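Long-range contact in amino Transferase (Eubacterium rectale, PDB 3ELE), which probably transfers amino groups between amino acids and keto acids, using pyridoxal-5'-phosphate as cofactor: residues S245-I257 with A288-A302. Numbering follows the deposited sequence.
Sequences SYSKSLSLPGERI and APSLFQKMIVKCQGA. With PLP (pyridoxal-5'-phosphate), chain E; EDO (1,2-ethanediol), chain F.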
# COMPACT_ATOMS: atom_id res chain seq x y z
N SER A 245 2.61 13.28 -3.41
CA SER A 245 1.67 12.47 -4.16
C SER A 245 0.97 13.33 -5.20
O SER A 245 0.97 14.55 -5.10
CB SER A 245 0.66 11.78 -3.24
OG SER A 245 -0.38 12.65 -2.85
N TYR A 246 0.37 12.66 -6.18
CA TYR A 246 -0.38 13.30 -7.27
C TYR A 246 -1.89 13.38 -6.97
O TYR A 246 -2.68 13.65 -7.88
CB TYR A 246 -0.07 12.59 -8.60
CG TYR A 246 1.39 12.71 -8.96
CD1 TYR A 246 2.32 11.78 -8.49
CD2 TYR A 246 1.87 13.78 -9.74
CE1 TYR A 246 3.68 11.89 -8.79
CE2 TYR A 246 3.25 13.89 -10.06
CZ TYR A 246 4.14 12.94 -9.57
OH TYR A 246 5.49 13.00 -9.84
N SER A 247 -2.27 13.20 -5.70
CA SER A 247 -3.66 13.23 -5.26
C SER A 247 -4.33 14.59 -5.49
O SER A 247 -5.49 14.63 -5.89
CB SER A 247 -3.79 12.80 -3.79
OG SER A 247 -3.25 11.48 -3.59
N LYS A 248 -3.60 15.68 -5.27
CA LYS A 248 -4.13 17.05 -5.45
C LYS A 248 -3.73 17.73 -6.76
O LYS A 248 -4.55 18.40 -7.40
CB LYS A 248 -3.73 17.94 -4.27
CG LYS A 248 -4.53 17.70 -3.02
CD LYS A 248 -4.06 16.53 -2.20
CE LYS A 248 -5.10 16.08 -1.19
NZ LYS A 248 -4.60 14.90 -0.44
N SER A 249 -2.46 17.56 -7.12
CA SER A 249 -1.88 18.16 -8.33
C SER A 249 -2.56 17.65 -9.60
O SER A 249 -2.91 18.45 -10.45
CB SER A 249 -0.36 17.94 -8.36
OG SER A 249 -0.03 16.59 -8.52
N LEU A 250 -2.78 16.34 -9.68
CA LEU A 250 -3.47 15.70 -10.81
C LEU A 250 -4.91 15.23 -10.50
O LEU A 250 -5.56 14.67 -11.38
CB LEU A 250 -2.62 14.51 -11.31
CG LEU A 250 -1.30 14.82 -12.02
CD1 LEU A 250 -0.52 13.52 -12.26
CD2 LEU A 250 -1.54 15.58 -13.34
N SER A 251 -5.41 15.47 -9.28
CA SER A 251 -6.76 15.02 -8.87
C SER A 251 -6.95 13.50 -8.99
O SER A 251 -8.00 13.01 -9.44
CB SER A 251 -7.88 15.80 -9.60
OG SER A 251 -7.89 17.14 -9.19
N LEU A 252 -5.92 12.76 -8.55
CA LEU A 252 -5.91 11.31 -8.59
C LEU A 252 -5.78 10.69 -7.18
O LEU A 252 -4.98 9.77 -7.00
CB LEU A 252 -4.76 10.84 -9.52
CG LEU A 252 -4.68 11.39 -10.94
CD1 LEU A 252 -3.47 10.87 -11.65
CD2 LEU A 252 -5.95 11.07 -11.75
N PRO A 253 -6.60 11.15 -6.19
CA PRO A 253 -6.45 10.62 -4.83
C PRO A 253 -6.72 9.12 -4.65
O PRO A 253 -6.08 8.49 -3.81
CB PRO A 253 -7.45 11.45 -4.01
CG PRO A 253 -8.43 11.87 -4.93
CD PRO A 253 -7.73 12.10 -6.24
N GLY A 254 -7.67 8.60 -5.41
CA GLY A 254 -7.98 7.18 -5.41
C GLY A 254 -7.01 6.30 -6.16
O GLY A 254 -7.07 5.09 -5.99
N GLU A 255 -6.12 6.87 -6.99
CA GLU A 255 -5.14 6.08 -7.78
C GLU A 255 -3.85 5.65 -7.04
O GLU A 255 -3.19 4.70 -7.46
CB GLU A 255 -4.85 6.77 -9.12
CG GLU A 255 -6.11 7.15 -9.95
CD GLU A 255 -7.09 6.01 -10.23
OE1 GLU A 255 -6.87 4.85 -9.81
OE2 GLU A 255 -8.12 6.26 -10.91
N ARG A 256 -3.53 6.32 -5.93
CA ARG A 256 -2.44 5.92 -5.03
C ARG A 256 -1.07 5.95 -5.71
O ARG A 256 -0.49 4.91 -6.02
CB ARG A 256 -2.73 4.53 -4.38
CG ARG A 256 -4.17 4.28 -3.93
CD ARG A 256 -4.75 5.43 -3.13
NE ARG A 256 -4.00 5.69 -1.91
CZ ARG A 256 -3.72 6.88 -1.38
NH1 ARG A 256 -4.00 8.02 -1.98
NH2 ARG A 256 -3.04 6.92 -0.24
N ILE A 257 -0.58 7.15 -5.99
CA ILE A 257 0.74 7.32 -6.61
C ILE A 257 1.46 8.54 -6.04
O ILE A 257 0.95 9.66 -6.07
CB ILE A 257 0.62 7.34 -8.17
CG1 ILE A 257 2.00 7.44 -8.85
CG2 ILE A 257 -0.37 8.44 -8.64
CD1 ILE A 257 2.96 6.33 -8.54
N ALA A 288 4.54 0.70 -6.63
CA ALA A 288 3.46 1.63 -6.95
C ALA A 288 2.75 1.10 -8.19
O ALA A 288 3.39 0.37 -8.97
CB ALA A 288 4.00 3.03 -7.21
N PRO A 289 1.45 1.45 -8.38
CA PRO A 289 0.75 0.93 -9.55
C PRO A 289 1.46 1.26 -10.88
O PRO A 289 1.68 2.44 -11.22
CB PRO A 289 -0.63 1.56 -9.44
CG PRO A 289 -0.80 1.83 -8.00
CD PRO A 289 0.55 2.29 -7.58
N SER A 290 1.80 0.20 -11.60
CA SER A 290 2.60 0.26 -12.83
C SER A 290 2.00 1.18 -13.91
O SER A 290 2.73 1.96 -14.52
CB SER A 290 2.81 -1.16 -13.36
OG SER A 290 3.74 -1.18 -14.43
N LEU A 291 0.69 1.11 -14.11
CA LEU A 291 -0.02 1.95 -15.11
C LEU A 291 0.23 3.43 -14.80
O LEU A 291 0.56 4.21 -15.71
CB LEU A 291 -1.53 1.65 -15.14
CG LEU A 291 -2.46 2.58 -15.93
CD1 LEU A 291 -2.02 2.59 -17.36
CD2 LEU A 291 -3.92 2.17 -15.80
N PHE A 292 0.11 3.78 -13.52
CA PHE A 292 0.29 5.17 -13.04
C PHE A 292 1.76 5.62 -13.04
O PHE A 292 2.02 6.77 -13.35
CB PHE A 292 -0.45 5.42 -11.73
CG PHE A 292 -1.93 5.16 -11.84
CD1 PHE A 292 -2.73 5.93 -12.68
CD2 PHE A 292 -2.53 4.12 -11.15
CE1 PHE A 292 -4.09 5.65 -12.81
CE2 PHE A 292 -3.90 3.85 -11.27
CZ PHE A 292 -4.66 4.60 -12.10
N GLN A 293 2.70 4.72 -12.73
CA GLN A 293 4.13 5.05 -12.86
C GLN A 293 4.48 5.44 -14.29
O GLN A 293 5.15 6.45 -14.50
CB GLN A 293 5.04 3.89 -12.46
CG GLN A 293 5.02 3.52 -10.98
CD GLN A 293 6.18 2.60 -10.61
OE1 GLN A 293 7.32 2.89 -10.94
NE2 GLN A 293 5.89 1.50 -9.90
N LYS A 294 4.02 4.64 -15.25
CA LYS A 294 4.28 4.89 -16.67
C LYS A 294 3.59 6.16 -17.16
O LYS A 294 4.16 6.92 -17.94
CB LYS A 294 3.98 3.64 -17.53
CG LYS A 294 4.84 2.42 -17.08
CD LYS A 294 4.68 1.22 -17.96
CE LYS A 294 4.98 -0.10 -17.24
NZ LYS A 294 6.22 -0.13 -16.41
N MSE A 295 2.37 6.41 -16.66
CA MSE A 295 1.60 7.62 -17.00
C MSE A 295 2.28 8.91 -16.49
O MSE A 295 2.29 9.92 -17.20
CB MSE A 295 0.15 7.50 -16.47
CG MSE A 295 -0.75 8.73 -16.59
SE MSE A 295 -0.55 10.08 -15.19
CE MSE A 295 -1.06 9.06 -13.66
N ILE A 296 2.81 8.87 -15.27
CA ILE A 296 3.49 10.03 -14.63
C ILE A 296 4.69 10.58 -15.45
O ILE A 296 4.97 11.78 -15.39
CB ILE A 296 3.86 9.75 -13.10
CG1 ILE A 296 2.74 10.23 -12.15
CG2 ILE A 296 5.12 10.44 -12.63
CD1 ILE A 296 1.69 9.26 -11.92
N VAL A 297 5.35 9.70 -16.21
CA VAL A 297 6.47 10.07 -17.09
C VAL A 297 6.09 11.23 -18.03
O VAL A 297 6.91 12.12 -18.26
CB VAL A 297 6.97 8.84 -17.92
CG1 VAL A 297 8.06 9.23 -18.95
CG2 VAL A 297 7.48 7.76 -17.00
N LYS A 298 4.85 11.21 -18.53
CA LYS A 298 4.31 12.21 -19.45
C LYS A 298 3.49 13.37 -18.83
O LYS A 298 2.99 14.23 -19.58
CB LYS A 298 3.49 11.50 -20.54
CG LYS A 298 4.29 10.36 -21.21
CD LYS A 298 3.86 10.06 -22.63
CE LYS A 298 4.80 9.03 -23.29
NZ LYS A 298 6.24 9.49 -23.37
N CYS A 299 3.39 13.41 -17.50
CA CYS A 299 2.59 14.40 -16.75
C CYS A 299 3.37 15.28 -15.78
O CYS A 299 2.78 15.88 -14.86
CB CYS A 299 1.50 13.64 -15.98
SG CYS A 299 0.40 12.79 -17.07
N GLN A 300 4.67 15.40 -15.99
CA GLN A 300 5.53 16.22 -15.12
C GLN A 300 5.22 17.67 -15.41
O GLN A 300 5.26 18.07 -16.56
CB GLN A 300 7.01 15.91 -15.38
CG GLN A 300 7.40 14.49 -15.06
CD GLN A 300 7.17 14.17 -13.61
OE1 GLN A 300 7.62 14.91 -12.73
NE2 GLN A 300 6.39 13.13 -13.35
N GLY A 301 4.85 18.44 -14.38
CA GLY A 301 4.48 19.84 -14.51
C GLY A 301 2.98 20.04 -14.68
O GLY A 301 2.47 21.11 -14.35
N ALA A 302 2.26 19.02 -15.16
CA ALA A 302 0.83 19.10 -15.40
C ALA A 302 0.04 19.20 -14.10
O ALA A 302 0.38 18.55 -13.10
CB ALA A 302 0.34 17.89 -16.20
N1 PLP E . -1.07 15.00 3.91
C2 PLP E . -2.05 15.98 4.06
C2A PLP E . -1.73 17.22 4.82
C3 PLP E . -3.33 15.81 3.48
O3 PLP E . -4.29 16.78 3.61
C4 PLP E . -3.63 14.63 2.77
C4A PLP E . -5.11 14.33 2.58
O4A PLP E . -5.74 13.74 3.45
C5 PLP E . -2.61 13.64 2.62
C6 PLP E . -1.33 13.84 3.20
C5A PLP E . -2.84 12.32 1.91
O4P PLP E . -2.52 12.36 0.56
P PLP E . -2.59 10.97 -0.26
O1P PLP E . -1.53 10.94 -1.32
O2P PLP E . -3.91 10.88 -0.97
O3P PLP E . -2.43 9.78 0.64
C1 EDO F . 4.13 17.78 -10.54
O1 EDO F . 4.48 17.15 -11.77
C2 EDO F . 3.75 19.21 -10.86
O2 EDO F . 2.43 19.24 -11.39
O HOH W 1 6.35 15.47 -10.50
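E255 turns its CG anti to its carbonyl carbon (chi1 -52°) and bends again at chi2, which folds the chain over the ring of F292. E255 CB lies 3.8 Å from the F292 ring centroid in a CH-pi contact, and E255 OE1 comes within 3.2 Å of F292 CZ. The polar end is engaged across the dimer interface: OE2 bonds to H70 and OE1 to the backbone N of L291, both of the second subunit. I257, with CG1 anti to its backbone N (chi1 -177°), sets I257 CD1 3.7 Å from A288 CB, while its CB rests against CB of F292. I296 lays CG1 over the centre of one face of the Y246 ring, 3.9 Å from its centroid. The phenol hydroxyl and Q300 OE1 share a water, and Q300 NE2 bonds back to I296 O at 2.8 Å, approaching from the opposite face to C299 N; two donors thus grip one carbonyl. Farther along, L250 CD2 rests against A302.

The case illustrates how one loop, in the large domain of a fold type I aminotransferase, can serve a cofactor on one side and a hydrophobic core on the other. S245, S247 and R256 hold the phosphate of pyridoxal-5'-phosphate, with R256 NH2 3.1 Å from O3P and NH1 shared between O2P and the carbonyl of P253. A leucine in place of R256 would probably leave O2P and O3P without these two donors and the P253 carbonyl without its NH1 partner. K248 NZ lies 3.1 Å from cofactor C4A, unbonded in the model but consistent with the family's Schiff-base lysine.

The loop joins antiparallel strands 240-245 and 258-261 of the mixed sheet; I257 and A288 touch M104 on strand 102-105, helix 79-93 packs on Y246 and Q300, and helix 51-63 on L250, L252 and A302.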